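Long-range contacts in DUF1254 domain-containing protein (Vibrio parahaemolyticus, PDB 3U07), which is of unknown function but carries the paired DUF1254 and DUF1214 sequence families and is probably exported: residues L85-V91 against N160-G166; H112-H118 against Q306-P310; Q135-Q141 against V151-V157. The protein carries 2 engineered substitutions. All coordinates share one frame; numbering follows the deposited sequence.

Interaction 1 of 3, residues L85-V91 against N160-G166; sequences LMGWLDV and NLVKLMG
One face of the W88 indole is overlaid by the K163 side chain: CB stands over the six-membered ring, 3.7 Å from its centroid and toward the rim, a CH-pi contact, and CD continues across to W88 CH2 at 3.6 Å. K163 reaches this far because its CG is anti to the backbone N (chi1 179°) and the chain runs extended to CE and bends only at chi4. F47 meets W88 edge-to-face, and beyond W88 the lysine makes a cation-pi contact with W307. On the same side of the sheet M86 and M165, both selenomethionine, lie side by side, CG of M86 3.5 Å from SE of M165. On the opposite side the contacts between the two segments are aliphatic: L89 packs tightly on V162, CD2 to CG2 3.4 Å, and its CD1 meets L164 CD1 at 3.7 Å. Between the two layers runs an antiparallel ladder in which L85-G166, G87-L164 and L89-V162 are hydrogen-bonded pairs, two bonds each. It extends past the strand end through V91 N to N160 O, 2.9 Å. Beside it, the D90 carboxylate forms a salt bridge with R205 and N160 ND2 bonds to D225. Strand 82-90 is thereby fixed to strand 161-169 by regular backbone bonding. On the W88 side the aliphatic part of K163 is spent on the indole, which probably directs its ammonium to W307, the cation-pi partner.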
loop_
_atom_site.group_PDB
_atom_site.type_symbol
_atom_site.label_atom_id
_atom_site.label_comp_id
_atom_site.label_asym_id
_atom_site.label_seq_id
_atom_site.Cartn_x
_atom_site.Cartn_y
_atom_site.Cartn_z
ATOM N N LEU A 85 -10.699 -4.041 -4.275
ATOM C CA LEU A 85 -11.829 -3.685 -3.432
ATOM C C LEU A 85 -11.233 -2.748 -2.380
ATOM O O LEU A 85 -10.176 -3.036 -1.812
ATOM C CB LEU A 85 -12.432 -4.915 -2.751
ATOM C CG LEU A 85 -13.437 -5.756 -3.536
ATOM C CD1 LEU A 85 -14.014 -6.818 -2.613
ATOM C CD2 LEU A 85 -14.553 -4.871 -4.083
HETATM N N MSE A 86 -11.893 -1.622 -2.135
HETATM C CA MSE A 86 -11.399 -0.658 -1.160
HETATM C C MSE A 86 -12.487 -0.187 -0.219
HETATM O O MSE A 86 -13.673 -0.220 -0.546
HETATM C CB MSE A 86 -10.812 0.570 -1.858
HETATM C CG MSE A 86 -9.588 0.307 -2.710
HETATM SE SE MSE A 86 -9.073 1.913 -3.649
HETATM C CE MSE A 86 -10.797 2.370 -4.376
ATOM N N GLY A 87 -12.065 0.263 0.953
ATOM C CA GLY A 87 -13.007 0.761 1.926
ATOM C C GLY A 87 -12.291 1.201 3.179
ATOM O O GLY A 87 -11.064 1.123 3.273
ATOM N N TRP A 88 -13.071 1.677 4.140
ATOM C CA TRP A 88 -12.547 2.114 5.418
ATOM C C TRP A 88 -13.378 1.459 6.505
ATOM O O TRP A 88 -14.604 1.533 6.492
ATOM C CB TRP A 88 -12.643 3.632 5.555
ATOM C CG TRP A 88 -11.724 4.382 4.652
ATOM C CD1 TRP A 88 -11.981 4.802 3.379
ATOM C CD2 TRP A 88 -10.388 4.797 4.954
ATOM N NE1 TRP A 88 -10.882 5.456 2.867
ATOM C CE2 TRP A 88 -9.890 5.465 3.813
ATOM C CE3 TRP A 88 -9.561 4.666 6.078
ATOM C CZ2 TRP A 88 -8.601 6.007 3.765
ATOM C CZ3 TRP A 88 -8.278 5.208 6.031
ATOM C CH2 TRP A 88 -7.812 5.867 4.879
ATOM N N LEU A 89 -12.701 0.801 7.434
ATOM C CA LEU A 89 -13.358 0.143 8.550
ATOM C C LEU A 89 -13.410 1.132 9.703
ATOM O O LEU A 89 -12.541 1.999 9.826
ATOM C CB LEU A 89 -12.546 -1.081 8.993
ATOM C CG LEU A 89 -12.830 -2.493 8.477
ATOM C CD1 LEU A 89 -13.403 -2.477 7.079
ATOM C CD2 LEU A 89 -11.545 -3.298 8.554
ATOM N N ASP A 90 -14.437 1.014 10.535
ATOM C CA ASP A 90 -14.557 1.860 11.721
ATOM C C ASP A 90 -14.968 0.898 12.813
ATOM O O ASP A 90 -16.081 0.376 12.794
ATOM C CB ASP A 90 -15.620 2.945 11.553
ATOM C CG ASP A 90 -15.885 3.703 12.848
ATOM O OD1 ASP A 90 -15.029 3.675 13.758
ATOM O OD2 ASP A 90 -16.950 4.338 12.956
ATOM N N VAL A 91 -14.063 0.651 13.752
ATOM C CA VAL A 91 -14.339 -0.284 14.837
ATOM C C VAL A 91 -14.576 0.411 16.182
ATOM O O VAL A 91 -14.583 -0.237 17.229
ATOM C CB VAL A 91 -13.172 -1.286 14.993
ATOM C CG1 VAL A 91 -12.925 -2.011 13.662
ATOM C CG2 VAL A 91 -11.905 -0.552 15.430
ATOM N N ASN A 160 -9.169 3.493 15.391
ATOM C CA ASN A 160 -10.522 3.002 15.148
ATOM C C ASN A 160 -10.857 2.976 13.669
ATOM O O ASN A 160 -11.704 2.203 13.232
ATOM C CB ASN A 160 -11.550 3.830 15.916
ATOM C CG ASN A 160 -11.433 3.643 17.415
ATOM O OD1 ASN A 160 -11.107 2.554 17.887
ATOM N ND2 ASN A 160 -11.714 4.701 18.174
ATOM N N LEU A 161 -10.183 3.826 12.899
ATOM C CA LEU A 161 -10.384 3.867 11.457
ATOM C C LEU A 161 -9.220 3.099 10.836
ATOM O O LEU A 161 -8.057 3.341 11.172
ATOM C CB LEU A 161 -10.365 5.314 10.949
ATOM C CG LEU A 161 -11.456 6.265 11.446
ATOM C CD1 LEU A 161 -11.120 7.689 11.012
ATOM C CD2 LEU A 161 -12.812 5.839 10.891
ATOM N N VAL A 162 -9.520 2.158 9.950
ATOM C CA VAL A 162 -8.454 1.401 9.309
ATOM C C VAL A 162 -8.731 1.304 7.814
ATOM O O VAL A 162 -9.858 1.024 7.393
ATOM C CB VAL A 162 -8.300 -0.030 9.923
ATOM C CG1 VAL A 162 -8.663 -0.015 11.402
ATOM C CG2 VAL A 162 -9.143 -1.017 9.181
ATOM N N LYS A 163 -7.709 1.556 7.008
ATOM C CA LYS A 163 -7.880 1.504 5.563
ATOM C C LYS A 163 -7.811 0.060 5.082
ATOM O O LYS A 163 -6.893 -0.680 5.432
ATOM C CB LYS A 163 -6.812 2.367 4.882
ATOM C CG LYS A 163 -6.871 2.387 3.348
ATOM C CD LYS A 163 -6.020 3.526 2.791
ATOM C CE LYS A 163 -5.721 3.358 1.303
ATOM N NZ LYS A 163 -6.883 2.854 0.515
ATOM N N LEU A 164 -8.799 -0.342 4.289
ATOM C CA LEU A 164 -8.854 -1.701 3.771
ATOM C C LEU A 164 -8.700 -1.740 2.259
ATOM O O LEU A 164 -9.308 -0.945 1.543
ATOM C CB LEU A 164 -10.185 -2.355 4.159
ATOM C CG LEU A 164 -10.471 -3.784 3.674
ATOM C CD1 LEU A 164 -11.597 -4.387 4.508
ATOM C CD2 LEU A 164 -10.846 -3.783 2.193
HETATM N N MSE A 165 -7.881 -2.675 1.785
HETATM C CA MSE A 165 -7.654 -2.862 0.354
HETATM C C MSE A 165 -7.580 -4.351 0.056
HETATM O O MSE A 165 -6.819 -5.081 0.688
HETATM C CB MSE A 165 -6.341 -2.200 -0.084
HETATM C CG MSE A 165 -5.862 -2.606 -1.482
HETATM SE SE MSE A 165 -6.696 -1.677 -2.975
HETATM C CE MSE A 165 -5.399 -2.141 -4.338
ATOM N N GLY A 166 -8.390 -4.797 -0.896
ATOM C CA GLY A 166 -8.378 -6.193 -1.284
ATOM C C GLY A 166 -7.955 -6.284 -2.739
ATOM O O GLY A 166 -8.364 -5.464 -3.560
#

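Interaction 2 of 3, residues H112-H118 against Q306-P310; sequences HTMDMGH and QWGLP
H112 reaches L309 because its CG is anti to the backbone N (chi1 176°), and M114, whose CG is anti to the carbonyl carbon, reaches W307 through a bend at chi3 (-78°). The H112 imidazole is laid under L309, whose CD2 sits over the ring face, 3.3 Å from the centroid; H112 NE2 is hydrogen-bonded to T120 OG1. Selenomethionine M114 comes up at the edge of the W307 six-membered ring in a Met-aromatic contact, with SE in the ring plane and 5.3 Å from the centroid, while CE touches W307 CE3 at 3.3 Å. H118 works through its edge. Its NE2 accepts a hydrogen bond from W307 N at 2.7 Å, almost straight and within the imidazole plane, and its CD2 lies over a face of the W307 ring, the two ring planes 47° apart. H118 is placed by a type I turn from D115, where D115 OD1 takes G117 N in an Asx turn and OD2 forms a salt bridge with R287. The result is a type I turn with an Asx turn leading out of strand 109-115 in the DUF1254 region, packed through Met-aromatic and CH-pi contacts against the loop after helix 295-305.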
loop_
_atom_site.group_PDB
_atom_site.type_symbol
_atom_site.label_atom_id
_atom_site.label_comp_id
_atom_site.label_asym_id
_atom_site.label_seq_id
_atom_site.Cartn_x
_atom_site.Cartn_y
_atom_site.Cartn_z
ATOM N N HIS A 112 -5.552 -6.550 2.698
ATOM C CA HIS A 112 -4.539 -5.719 3.335
ATOM C C HIS A 112 -5.151 -4.543 4.093
ATOM O O HIS A 112 -5.890 -3.749 3.517
ATOM C CB HIS A 112 -3.588 -5.218 2.244
ATOM C CG HIS A 112 -2.536 -4.273 2.729
ATOM N ND1 HIS A 112 -2.056 -3.240 1.950
ATOM C CD2 HIS A 112 -1.856 -4.209 3.897
ATOM C CE1 HIS A 112 -1.130 -2.580 2.620
ATOM N NE2 HIS A 112 -0.989 -3.149 3.806
ATOM N N THR A 113 -4.840 -4.431 5.383
ATOM C CA THR A 113 -5.365 -3.337 6.190
ATOM C C THR A 113 -4.236 -2.594 6.872
ATOM O O THR A 113 -3.227 -3.189 7.247
ATOM C CB THR A 113 -6.356 -3.838 7.284
ATOM O OG1 THR A 113 -5.717 -4.832 8.096
ATOM C CG2 THR A 113 -7.614 -4.434 6.651
HETATM N N MSE A 114 -4.412 -1.285 7.027
HETATM C CA MSE A 114 -3.408 -0.445 7.672
HETATM C C MSE A 114 -4.103 0.538 8.595
HETATM O O MSE A 114 -5.231 0.955 8.325
HETATM C CB MSE A 114 -2.597 0.317 6.616
HETATM C CG MSE A 114 -1.765 -0.600 5.722
HETATM SE SE MSE A 114 -0.705 0.371 4.414
HETATM C CE MSE A 114 -2.161 0.717 3.198
ATOM N N ASP A 115 -3.444 0.902 9.687
ATOM C CA ASP A 115 -4.045 1.843 10.610
ATOM C C ASP A 115 -3.635 3.270 10.279
ATOM O O ASP A 115 -2.823 3.503 9.368
ATOM C CB ASP A 115 -3.698 1.499 12.068
ATOM C CG ASP A 115 -2.207 1.548 12.368
ATOM O OD1 ASP A 115 -1.489 2.402 11.800
ATOM O OD2 ASP A 115 -1.756 0.735 13.207
HETATM N N MSE A 116 -4.208 4.218 11.018
HETATM C CA MSE A 116 -3.949 5.638 10.808
HETATM C C MSE A 116 -2.543 6.110 11.177
HETATM O O MSE A 116 -2.241 7.298 11.084
HETATM C CB MSE A 116 -5.000 6.456 11.563
HETATM C CG MSE A 116 -6.416 6.209 11.057
HETATM SE SE MSE A 116 -6.624 6.723 9.190
HETATM C CE MSE A 116 -6.671 8.621 9.515
ATOM N N GLY A 117 -1.690 5.191 11.610
ATOM C CA GLY A 117 -0.328 5.573 11.940
ATOM C C GLY A 117 0.575 5.091 10.816
ATOM O O GLY A 117 1.804 5.171 10.893
ATOM N N HIS A 118 -0.080 4.586 9.772
ATOM C CA HIS A 118 0.529 4.033 8.560
ATOM C C HIS A 118 1.276 2.717 8.775
ATOM O O HIS A 118 2.318 2.471 8.167
ATOM C CB HIS A 118 1.440 5.059 7.866
ATOM C CG HIS A 118 1.637 4.787 6.402
ATOM N ND1 HIS A 118 2.792 4.234 5.893
ATOM C CD2 HIS A 118 0.808 4.965 5.345
ATOM C CE1 HIS A 118 2.665 4.083 4.585
ATOM N NE2 HIS A 118 1.471 4.517 4.228
ATOM N N GLN A 306 2.942 5.905 0.086
ATOM C CA GLN A 306 1.843 5.745 1.022
ATOM C C GLN A 306 0.894 4.593 0.743
ATOM O O GLN A 306 0.522 4.346 -0.401
ATOM C CB GLN A 306 1.062 7.059 1.142
ATOM C CG GLN A 306 0.093 7.105 2.319
ATOM C CD GLN A 306 -0.725 8.386 2.338
ATOM O OE1 GLN A 306 -1.202 8.837 1.298
ATOM N NE2 GLN A 306 -0.902 8.972 3.522
ATOM N N TRP A 307 0.523 3.892 1.812
ATOM C CA TRP A 307 -0.389 2.752 1.747
ATOM C C TRP A 307 0.221 1.519 1.072
ATOM O O TRP A 307 -0.485 0.567 0.747
ATOM C CB TRP A 307 -1.685 3.147 1.024
ATOM C CG TRP A 307 -2.355 4.361 1.604
ATOM C CD1 TRP A 307 -2.727 5.494 0.933
ATOM C CD2 TRP A 307 -2.718 4.573 2.976
ATOM N NE1 TRP A 307 -3.301 6.395 1.799
ATOM C CE2 TRP A 307 -3.316 5.852 3.056
ATOM C CE3 TRP A 307 -2.616 3.798 4.142
ATOM C CZ2 TRP A 307 -3.786 6.385 4.262
ATOM C CZ3 TRP A 307 -3.088 4.329 5.340
ATOM C CH2 TRP A 307 -3.673 5.607 5.386
ATOM N N GLY A 308 1.536 1.537 0.875
ATOM C CA GLY A 308 2.194 0.412 0.242
ATOM C C GLY A 308 2.279 -0.840 1.099
ATOM O O GLY A 308 2.357 -0.780 2.330
ATOM N N LEU A 309 2.246 -1.986 0.428
ATOM C CA LEU A 309 2.340 -3.287 1.085
ATOM C C LEU A 309 3.757 -3.538 1.586
ATOM O O LEU A 309 4.722 -3.022 1.020
ATOM C CB LEU A 309 1.998 -4.407 0.097
ATOM C CG LEU A 309 0.547 -4.794 -0.172
ATOM C CD1 LEU A 309 0.473 -5.649 -1.425
ATOM C CD2 LEU A 309 -0.010 -5.562 1.027
ATOM N N PRO A 310 3.896 -4.311 2.673
ATOM C CA PRO A 310 5.234 -4.609 3.188
ATOM C C PRO A 310 5.903 -5.384 2.044
ATOM O O PRO A 310 5.249 -6.163 1.353
ATOM C CB PRO A 310 4.944 -5.494 4.397
ATOM C CG PRO A 310 3.625 -4.926 4.899
ATOM C CD PRO A 310 2.851 -4.763 3.610
#

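Interaction 3 of 3, residues Q135-Q141 against V151-V157; sequences QFMFAAQ and VDEVVRV
Backbone hydrogen bonds set the frame: two neighbouring strands run parallel, with M137 N bonded to E153 O, V155 N to M137 O at 2.6 Å, A139 N to V155 O, and V157 N to A139 O. Strand 135-140 thus uses alternate residues, M137 and A139, for both its N-H and C=O groups. At the far end Q141 N reaches V157 O, 3.0 Å apart in a bent bond (136°), and at the start D152 N donates to Q135 O.

Polar side chains finish both ends. D152 OD2 accepts Q135 N at 2.8 Å on its anti side, somewhat out of the carboxylate plane; Q135 sends its own amide oxygen to S99. R156 folds back at chi2 (-74°) to bring its guanidinium edge to A140 O, which NH1 meets at 3.1 Å, and the same NH1 also bonds to W143 O. The Q141 amide lies against the R156 chain, OE1 3.5 Å from CB, its plane nearly parallel to the guanidinium.

Apolar contacts occupy the two sides of the sheet. On one, the F138 ring lies alongside V155: CG2 stands over the ring face 4.1 Å from the centroid, and CD2 of F138 comes within 3.5 Å of V155 CB. V157 CG1 approaches the F138 ring edge, and the edge of the F136 ring faces E153 CB, while F124 stacks on F136. On the other, selenomethionine M137 sets its CB 3.8 Å from V151 CG1, and its CE lies beside V154.

This is the parallel edge pair of a mixed four-stranded sheet: strand 153-157 is outermost within the chain, and strand 134-140 pairs on its other side with the antiparallel strand 96-100.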
loop_
_atom_site.group_PDB
_atom_site.type_symbol
_atom_site.label_atom_id
_atom_site.label_comp_id
_atom_site.label_asym_id
_atom_site.label_seq_id
_atom_site.Cartn_x
_atom_site.Cartn_y
_atom_site.Cartn_z
ATOM N N GLN A 135 -13.434 -15.654 8.100
ATOM C CA GLN A 135 -14.125 -14.547 8.749
ATOM C C GLN A 135 -13.057 -13.838 9.574
ATOM O O GLN A 135 -12.594 -14.365 10.580
ATOM C CB GLN A 135 -15.237 -15.074 9.661
ATOM C CG GLN A 135 -16.316 -15.889 8.954
ATOM C CD GLN A 135 -17.048 -15.107 7.877
ATOM O OE1 GLN A 135 -17.014 -13.877 7.848
ATOM N NE2 GLN A 135 -17.732 -15.822 6.995
ATOM N N PHE A 136 -12.668 -12.643 9.148
ATOM C CA PHE A 136 -11.622 -11.899 9.831
ATOM C C PHE A 136 -12.204 -10.740 10.609
ATOM O O PHE A 136 -12.788 -9.819 10.042
ATOM C CB PHE A 136 -10.594 -11.431 8.795
ATOM C CG PHE A 136 -10.032 -12.561 7.968
ATOM C CD1 PHE A 136 -9.111 -13.444 8.517
ATOM C CD2 PHE A 136 -10.456 -12.766 6.659
ATOM C CE1 PHE A 136 -8.615 -14.521 7.775
ATOM C CE2 PHE A 136 -9.966 -13.842 5.908
ATOM C CZ PHE A 136 -9.044 -14.719 6.469
HETATM N N MSE A 137 -12.053 -10.800 11.927
HETATM C CA MSE A 137 -12.599 -9.765 12.779
HETATM C C MSE A 137 -11.558 -8.746 13.204
HETATM O O MSE A 137 -10.483 -9.100 13.678
HETATM C CB MSE A 137 -13.250 -10.397 14.023
HETATM C CG MSE A 137 -14.035 -9.407 14.880
HETATM SE SE MSE A 137 -14.980 -10.235 16.390
HETATM C CE MSE A 137 -13.596 -10.012 17.686
ATOM N N PHE A 138 -11.896 -7.477 13.013
ATOM C CA PHE A 138 -11.031 -6.376 13.395
ATOM C C PHE A 138 -11.687 -5.712 14.595
ATOM O O PHE A 138 -12.850 -5.313 14.533
ATOM C CB PHE A 138 -10.904 -5.380 12.240
ATOM C CG PHE A 138 -10.253 -5.963 11.032
ATOM C CD1 PHE A 138 -10.959 -6.826 10.197
ATOM C CD2 PHE A 138 -8.908 -5.714 10.768
ATOM C CE1 PHE A 138 -10.334 -7.439 9.112
ATOM C CE2 PHE A 138 -8.269 -6.320 9.685
ATOM C CZ PHE A 138 -8.983 -7.185 8.859
ATOM N N ALA A 139 -10.942 -5.603 15.689
ATOM C CA ALA A 139 -11.479 -4.996 16.895
ATOM C C ALA A 139 -10.502 -3.994 17.460
ATOM O O ALA A 139 -9.288 -4.123 17.264
ATOM C CB ALA A 139 -11.780 -6.080 17.941
ATOM N N ALA A 140 -11.058 -2.996 18.145
ATOM C CA ALA A 140 -10.238 -2.001 18.741
ATOM C C ALA A 140 -9.433 -2.735 19.755
ATOM O O ALA A 140 -9.854 -3.767 20.353
ATOM C CB ALA A 140 -11.017 -0.897 19.413
ATOM N N GLN A 141 -8.259 -2.214 19.918
ATOM C CA GLN A 141 -7.352 -2.786 20.839
ATOM C C GLN A 141 -7.912 -3.001 22.249
ATOM O O GLN A 141 -7.587 -4.014 22.857
ATOM C CB GLN A 141 -6.128 -1.911 20.804
ATOM C CG GLN A 141 -5.018 -2.463 21.623
ATOM C CD GLN A 141 -4.458 -3.761 21.063
ATOM O OE1 GLN A 141 -4.780 -4.847 21.527
ATOM N NE2 GLN A 141 -3.608 -3.645 20.056
ATOM N N VAL A 151 -15.579 -16.941 13.944
ATOM C CA VAL A 151 -14.463 -16.121 13.486
ATOM C C VAL A 151 -13.148 -16.879 13.386
ATOM O O VAL A 151 -12.770 -17.604 14.298
ATOM C CB VAL A 151 -14.290 -14.886 14.404
ATOM C CG1 VAL A 151 -12.950 -14.196 14.130
ATOM C CG2 VAL A 151 -15.442 -13.920 14.165
ATOM N N ASP A 152 -12.455 -16.696 12.265
ATOM C CA ASP A 152 -11.180 -17.359 12.032
ATOM C C ASP A 152 -10.017 -16.692 12.754
ATOM O O ASP A 152 -9.321 -17.316 13.548
ATOM C CB ASP A 152 -10.891 -17.390 10.531
ATOM C CG ASP A 152 -11.719 -18.430 9.803
ATOM O OD1 ASP A 152 -11.293 -19.602 9.773
ATOM O OD2 ASP A 152 -12.795 -18.076 9.271
ATOM N N GLU A 153 -9.809 -15.415 12.469
ATOM C CA GLU A 153 -8.716 -14.674 13.081
ATOM C C GLU A 153 -9.216 -13.327 13.568
ATOM O O GLU A 153 -10.159 -12.767 13.018
ATOM C CB GLU A 153 -7.591 -14.455 12.062
ATOM C CG GLU A 153 -7.001 -15.733 11.473
ATOM C CD GLU A 153 -6.278 -16.583 12.505
ATOM O OE1 GLU A 153 -5.659 -16.010 13.428
ATOM O OE2 GLU A 153 -6.313 -17.826 12.386
ATOM N N VAL A 154 -8.572 -12.816 14.609
ATOM C CA VAL A 154 -8.920 -11.526 15.179
ATOM C C VAL A 154 -7.739 -10.574 15.012
ATOM O O VAL A 154 -6.602 -10.916 15.344
ATOM C CB VAL A 154 -9.229 -11.635 16.691
ATOM C CG1 VAL A 154 -9.543 -10.258 17.259
ATOM C CG2 VAL A 154 -10.396 -12.591 16.919
ATOM N N VAL A 155 -8.011 -9.386 14.487
ATOM C CA VAL A 155 -6.977 -8.373 14.307
ATOM C C VAL A 155 -7.247 -7.213 15.264
ATOM O O VAL A 155 -8.274 -6.537 15.154
ATOM C CB VAL A 155 -6.978 -7.794 12.878
ATOM C CG1 VAL A 155 -5.879 -6.747 12.749
ATOM C CG2 VAL A 155 -6.805 -8.901 11.866
ATOM N N ARG A 156 -6.339 -6.992 16.210
ATOM C CA ARG A 156 -6.486 -5.880 17.150
ATOM C C ARG A 156 -5.887 -4.647 16.479
ATOM O O ARG A 156 -4.728 -4.668 16.071
ATOM C CB ARG A 156 -5.742 -6.184 18.452
ATOM C CG ARG A 156 -6.378 -7.304 19.266
ATOM C CD ARG A 156 -7.659 -6.836 19.957
ATOM N NE ARG A 156 -8.334 -7.933 20.652
ATOM C CZ ARG A 156 -9.408 -7.792 21.428
ATOM N NH1 ARG A 156 -9.945 -6.593 21.623
ATOM N NH2 ARG A 156 -9.948 -8.856 22.011
ATOM N N VAL A 157 -6.668 -3.576 16.353
ATOM C CA VAL A 157 -6.171 -2.368 15.694
ATOM C C VAL A 157 -6.027 -1.197 16.662
ATOM O O VAL A 157 -6.823 -1.032 17.591
ATOM C CB VAL A 157 -7.082 -1.968 14.490
ATOM C CG1 VAL A 157 -7.208 -3.146 13.520
ATOM C CG2 VAL A 157 -8.466 -1.541 14.975
#

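From the N terminus the chain lays down 85-91, then 112-118, then 135-141, which pairs with 151-157 after only nine residues and closes the short loop of interaction 3. Almost at once 160-166 returns to 85-91 and closes interaction 1, which encloses interaction 3. Interaction 2 waits until 306-310, so its span crosses that of interaction 1 and also encloses interaction 3. Strand 161-169 lies between strands 82-90 and 109-115 in one antiparallel sheet, joining interactions 1 and 2, and K163 packs on W307. V91 lies against F138 and V157, and T113 touches F138, bringing the mixed sheet of interaction 3 against that antiparallel sheet.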